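Long-range contacts in tryptophanyl-tRNA synthetase (Thermus thermophilus, PDB 2EL7), which probably catalyses the ATP-dependent attachment of tryptophan to its cognate tRNA, as a homodimeric class I aminoacyl-tRNA synthetase: residues 37-42 and 77-82; 41-46 and 83-88. All coordinates share one frame; numbering follows the deposited sequence.

Contact 1. Residues 37-42 and 77-82; sequences AFFCIV and EKVTLF
Phe39 is gripped twice by the neighbouring strand: its N donates to Thr80 O at 2.7 Å, and its O accepts from Phe82 N at 3.0 Å. These bonds belong to a parallel pair, strands 37-41 and 80-83 of a beta-alpha-beta unit whose crossover runs through helix 55-72, in the Rossmann-type fold of class I synthetases. Ile41 N to Phe82 O continues the pattern, while Thr80 N to Ala37 O, at 3.3 Å, is a weak start. The axes of the two short strands make an angle of 14°.

Phe38, Thr80, Cys40 and Phe82 share one face of the sheet. Thr80 suits its place by being two-sided, and its apolar branch faces Phe38: CG2 stands 4.1 Å from the centroid of the Phe38 ring, a CH-pi contact over its face. Phe82 CG takes the position between its backbone N and carbonyl carbon (chi1 62°), and the ring lies across the adjacent strand with Cys40 CA over one face. Cys40 puts a small polarisable sulfur beside this ring, obliquely, with SG 3.5 Å from Phe82 CE1. The Phe38 and Phe82 ring planes are nearly perpendicular, 89° apart.

On the other face, the flat Phe39 ring crosses the branched Val79 at about a right angle, CD1 and CE1 both resting against the valine methyls, with CD1 3.7 Å from Val79 CG2. Leu81 CD1 fills in beside Phe39 CB.

Further out, strand 4-8 bonds to the far side of strand 37-41, Trp26 meets Phe39 edge-to-face, and Tyr140 does the same to Phe82. The polar branch of Thr80 is held here too, OG1 bonding to Arg35 O and Arg309 NH2.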
# COMPACT_ATOMS: atom_id res chain seq x y z
N ALA A 37 -1.18 -14.83 -20.67
CA ALA A 37 0.24 -14.53 -20.52
C ALA A 37 0.23 -13.04 -20.17
O ALA A 37 0.31 -12.21 -21.06
CB ALA A 37 0.99 -14.76 -21.84
N PHE A 38 0.10 -12.71 -18.88
CA PHE A 38 0.10 -11.31 -18.45
C PHE A 38 1.49 -10.69 -18.41
O PHE A 38 2.43 -11.27 -17.85
CB PHE A 38 -0.51 -11.16 -17.06
CG PHE A 38 -2.00 -11.35 -17.03
CD1 PHE A 38 -2.75 -10.81 -15.99
CD2 PHE A 38 -2.65 -12.06 -18.02
CE1 PHE A 38 -4.10 -10.96 -15.95
CE2 PHE A 38 -4.01 -12.22 -17.98
CZ PHE A 38 -4.74 -11.66 -16.94
N PHE A 39 1.61 -9.51 -19.00
CA PHE A 39 2.91 -8.82 -19.00
C PHE A 39 2.67 -7.47 -18.39
O PHE A 39 1.89 -6.68 -18.92
CB PHE A 39 3.48 -8.69 -20.42
CG PHE A 39 3.86 -10.01 -21.05
CD1 PHE A 39 2.94 -10.74 -21.81
CD2 PHE A 39 5.15 -10.52 -20.89
CE1 PHE A 39 3.29 -11.94 -22.41
CE2 PHE A 39 5.53 -11.74 -21.48
CZ PHE A 39 4.61 -12.46 -22.25
N CYS A 40 3.34 -7.23 -17.26
CA CYS A 40 3.17 -6.01 -16.46
C CYS A 40 4.38 -5.09 -16.42
O CYS A 40 5.43 -5.47 -15.91
CB CYS A 40 2.78 -6.41 -15.03
SG CYS A 40 2.27 -5.11 -13.86
N ILE A 41 4.23 -3.87 -16.94
CA ILE A 41 5.29 -2.87 -16.94
C ILE A 41 5.24 -2.29 -15.52
O ILE A 41 4.33 -1.53 -15.18
CB ILE A 41 5.00 -1.77 -18.00
CG1 ILE A 41 5.15 -2.35 -19.42
CG2 ILE A 41 5.96 -0.59 -17.82
CD1 ILE A 41 4.79 -1.37 -20.54
N VAL A 42 6.21 -2.63 -14.69
CA VAL A 42 6.19 -2.18 -13.30
C VAL A 42 6.68 -0.76 -13.00
O VAL A 42 7.70 -0.57 -12.34
CB VAL A 42 6.93 -3.19 -12.36
CG1 VAL A 42 6.16 -4.49 -12.32
CG2 VAL A 42 8.34 -3.45 -12.86
N GLU A 77 -1.97 -8.70 -29.87
CA GLU A 77 -3.09 -9.39 -30.51
C GLU A 77 -3.24 -10.78 -29.90
O GLU A 77 -4.25 -11.44 -30.09
CB GLU A 77 -2.88 -9.57 -32.02
CG GLU A 77 -2.73 -8.27 -32.80
CD GLU A 77 -3.81 -7.27 -32.45
OE1 GLU A 77 -3.48 -6.07 -32.31
OE2 GLU A 77 -4.99 -7.70 -32.31
N LYS A 78 -2.20 -11.22 -29.18
CA LYS A 78 -2.17 -12.52 -28.54
C LYS A 78 -2.11 -12.47 -27.02
O LYS A 78 -2.80 -13.24 -26.35
CB LYS A 78 -0.97 -13.32 -29.02
CG LYS A 78 -0.96 -13.65 -30.51
CD LYS A 78 0.26 -14.48 -30.83
CE LYS A 78 0.55 -14.52 -32.31
NZ LYS A 78 1.92 -15.08 -32.53
N VAL A 79 -1.30 -11.56 -26.45
CA VAL A 79 -1.17 -11.51 -25.00
C VAL A 79 -1.91 -10.40 -24.26
O VAL A 79 -2.82 -9.76 -24.82
CB VAL A 79 0.32 -11.47 -24.58
CG1 VAL A 79 1.10 -12.51 -25.38
CG2 VAL A 79 0.91 -10.06 -24.77
N THR A 80 -1.54 -10.20 -22.99
CA THR A 80 -2.17 -9.18 -22.15
C THR A 80 -1.10 -8.33 -21.53
O THR A 80 -0.47 -8.73 -20.57
CB THR A 80 -3.05 -9.84 -21.06
OG1 THR A 80 -4.16 -10.46 -21.71
CG2 THR A 80 -3.60 -8.82 -20.05
N LEU A 81 -0.90 -7.15 -22.10
CA LEU A 81 0.12 -6.19 -21.68
C LEU A 81 -0.52 -4.99 -21.06
O LEU A 81 -1.41 -4.39 -21.65
CB LEU A 81 0.93 -5.75 -22.88
CG LEU A 81 2.09 -4.76 -22.70
CD1 LEU A 81 3.16 -5.36 -21.80
CD2 LEU A 81 2.68 -4.46 -24.09
N PHE A 82 -0.05 -4.62 -19.87
CA PHE A 82 -0.59 -3.48 -19.15
C PHE A 82 0.44 -2.84 -18.23
O PHE A 82 1.52 -3.40 -17.98
CB PHE A 82 -1.81 -3.93 -18.35
CG PHE A 82 -1.51 -4.97 -17.31
CD1 PHE A 82 -1.23 -4.59 -16.01
CD2 PHE A 82 -1.54 -6.32 -17.63
CE1 PHE A 82 -0.99 -5.56 -15.02
CE2 PHE A 82 -1.30 -7.29 -16.66
CZ PHE A 82 -1.02 -6.91 -15.34

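Contact 2. Residues 41-46 and 83-88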
# COMPACT_ATOMS: atom_id res chain seq x y z
N ILE A 41 4.23 -3.87 -16.94
CA ILE A 41 5.29 -2.87 -16.94
C ILE A 41 5.24 -2.29 -15.52
O ILE A 41 4.33 -1.53 -15.18
CB ILE A 41 5.00 -1.77 -18.00
CG1 ILE A 41 5.15 -2.35 -19.42
CG2 ILE A 41 5.96 -0.59 -17.82
CD1 ILE A 41 4.79 -1.37 -20.54
N VAL A 42 6.21 -2.63 -14.69
CA VAL A 42 6.19 -2.18 -13.30
C VAL A 42 6.68 -0.76 -13.00
O VAL A 42 7.70 -0.57 -12.34
CB VAL A 42 6.93 -3.19 -12.36
CG1 VAL A 42 6.16 -4.49 -12.32
CG2 VAL A 42 8.34 -3.45 -12.86
N ASP A 43 5.91 0.24 -13.44
CA ASP A 43 6.28 1.63 -13.25
C ASP A 43 6.43 2.01 -11.77
O ASP A 43 7.27 2.85 -11.43
CB ASP A 43 5.28 2.55 -13.98
CG ASP A 43 3.82 2.34 -13.54
OD1 ASP A 43 2.98 3.19 -13.88
OD2 ASP A 43 3.51 1.35 -12.86
N TYR A 44 5.65 1.40 -10.89
CA TYR A 44 5.75 1.67 -9.46
C TYR A 44 7.12 1.32 -8.89
O TYR A 44 7.49 1.81 -7.83
CB TYR A 44 4.67 0.92 -8.68
CG TYR A 44 3.37 1.70 -8.56
CD1 TYR A 44 2.14 1.05 -8.42
CD2 TYR A 44 3.37 3.09 -8.61
CE1 TYR A 44 0.95 1.77 -8.34
CE2 TYR A 44 2.19 3.82 -8.52
CZ TYR A 44 0.98 3.16 -8.39
OH TYR A 44 -0.19 3.89 -8.32
N HIS A 45 7.88 0.47 -9.59
CA HIS A 45 9.22 0.07 -9.14
C HIS A 45 10.20 1.24 -9.27
O HIS A 45 11.20 1.31 -8.54
CB HIS A 45 9.69 -1.14 -9.97
CG HIS A 45 11.05 -1.65 -9.61
ND1 HIS A 45 11.51 -1.73 -8.31
CD2 HIS A 45 12.03 -2.17 -10.39
CE1 HIS A 45 12.72 -2.27 -8.31
NE2 HIS A 45 13.06 -2.55 -9.56
N ALA A 46 9.91 2.17 -10.19
CA ALA A 46 10.78 3.32 -10.38
C ALA A 46 10.76 4.23 -9.15
O ALA A 46 11.78 4.83 -8.83
CB ALA A 46 10.35 4.12 -11.63
N VAL A 83 0.12 -1.64 -17.74
CA VAL A 83 0.99 -0.89 -16.84
C VAL A 83 0.53 -1.10 -15.40
O VAL A 83 -0.64 -0.90 -15.09
CB VAL A 83 0.95 0.62 -17.15
CG1 VAL A 83 1.77 1.39 -16.10
CG2 VAL A 83 1.48 0.89 -18.54
N GLN A 84 1.46 -1.47 -14.53
CA GLN A 84 1.13 -1.73 -13.13
C GLN A 84 0.17 -0.70 -12.51
O GLN A 84 -0.92 -1.08 -12.07
CB GLN A 84 2.43 -1.84 -12.33
CG GLN A 84 2.28 -2.08 -10.84
CD GLN A 84 3.62 -2.37 -10.15
OE1 GLN A 84 4.70 -2.07 -10.68
NE2 GLN A 84 3.54 -2.95 -8.97
N SER A 85 0.53 0.59 -12.50
CA SER A 85 -0.34 1.63 -11.94
C SER A 85 -1.74 1.75 -12.55
O SER A 85 -2.61 2.42 -11.98
CB SER A 85 0.34 3.02 -11.97
OG SER A 85 0.49 3.55 -13.28
N HIS A 86 -2.00 1.13 -13.70
CA HIS A 86 -3.33 1.21 -14.29
C HIS A 86 -4.34 0.31 -13.60
O HIS A 86 -5.54 0.48 -13.77
CB HIS A 86 -3.28 0.93 -15.80
CG HIS A 86 -2.58 2.01 -16.56
ND1 HIS A 86 -2.58 2.07 -17.94
CD2 HIS A 86 -1.82 3.06 -16.14
CE1 HIS A 86 -1.85 3.11 -18.33
NE2 HIS A 86 -1.38 3.72 -17.26
N VAL A 87 -3.87 -0.65 -12.81
CA VAL A 87 -4.77 -1.51 -12.04
C VAL A 87 -4.32 -1.34 -10.59
O VAL A 87 -3.54 -2.12 -10.06
CB VAL A 87 -4.68 -2.95 -12.48
CG1 VAL A 87 -5.71 -3.79 -11.74
CG2 VAL A 87 -4.90 -3.01 -13.99
N PRO A 88 -4.81 -0.30 -9.93
CA PRO A 88 -4.51 0.06 -8.55
C PRO A 88 -4.92 -0.89 -7.43
O PRO A 88 -4.40 -0.79 -6.32
CB PRO A 88 -5.18 1.43 -8.42
CG PRO A 88 -6.46 1.18 -9.20
CD PRO A 88 -5.91 0.54 -10.46
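Ile41 O is gripped by two backbone donors, Gln84 N and Asp43 N, each at 2.9 Å and from opposite faces of the carbonyl plane. The bond from Asp43 N closes an inverse gamma turn centred on Val42; the one from Gln84 N joins the loops that leave the C-terminal ends of two parallel strands of the Rossmann-type fold.

Beyond this, Asp43 binds the 3-10 segment 84-86 with both carboxylate oxygens, each using its syn lone pair: OD1 accepts from Ser85 OG at 2.6 Å and OD2 from Ser85 N at 3.1 Å. A chi1 of 57° puts Asp43 CG between its backbone N and carbonyl carbon, and from there both oxygens reach Ser85. A serine suits the partner site because its short side chain carries OG near its own N, and the two can serve one carboxylate. An alanine in place of Asp43 would probably leave Ser85 OG and N without these acceptors, with Gln84 N to Ile41 O the one hydrogen bond still joining the two loops.

Gln84, extended with CG anti to its backbone N, runs obliquely across Tyr44, its CD 3.8 Å from Tyr44 CB. Trp95 of the second subunit meets Tyr44 edge-to-face. Within the chain, Ser85 CB lies over one face of the Tyr44 ring toward its rim, 3.6 Å from CZ.

How the contacts relate
Contacts 1 and 2 follow one pair of strands into the loops that succeed them: Ile41 and Val42 belong to both, and the centres lie about 12 Å apart. They meet where Cys40 SG packs against Gln84 CB at 3.6 Å. Both lie beside residues predicted to bind the substrates. The side chains of Cys40 and Gln84 come within about 4 Å and about 3 Å, nearest atoms, of that of Asp136, the predicted tryptophan-binding residue, and Ile41 within about 4 Å of Pro10 of the predicted ATP site. The two segments of contact 1 are touched by no other chain, whereas contact 2 also reaches the second subunit.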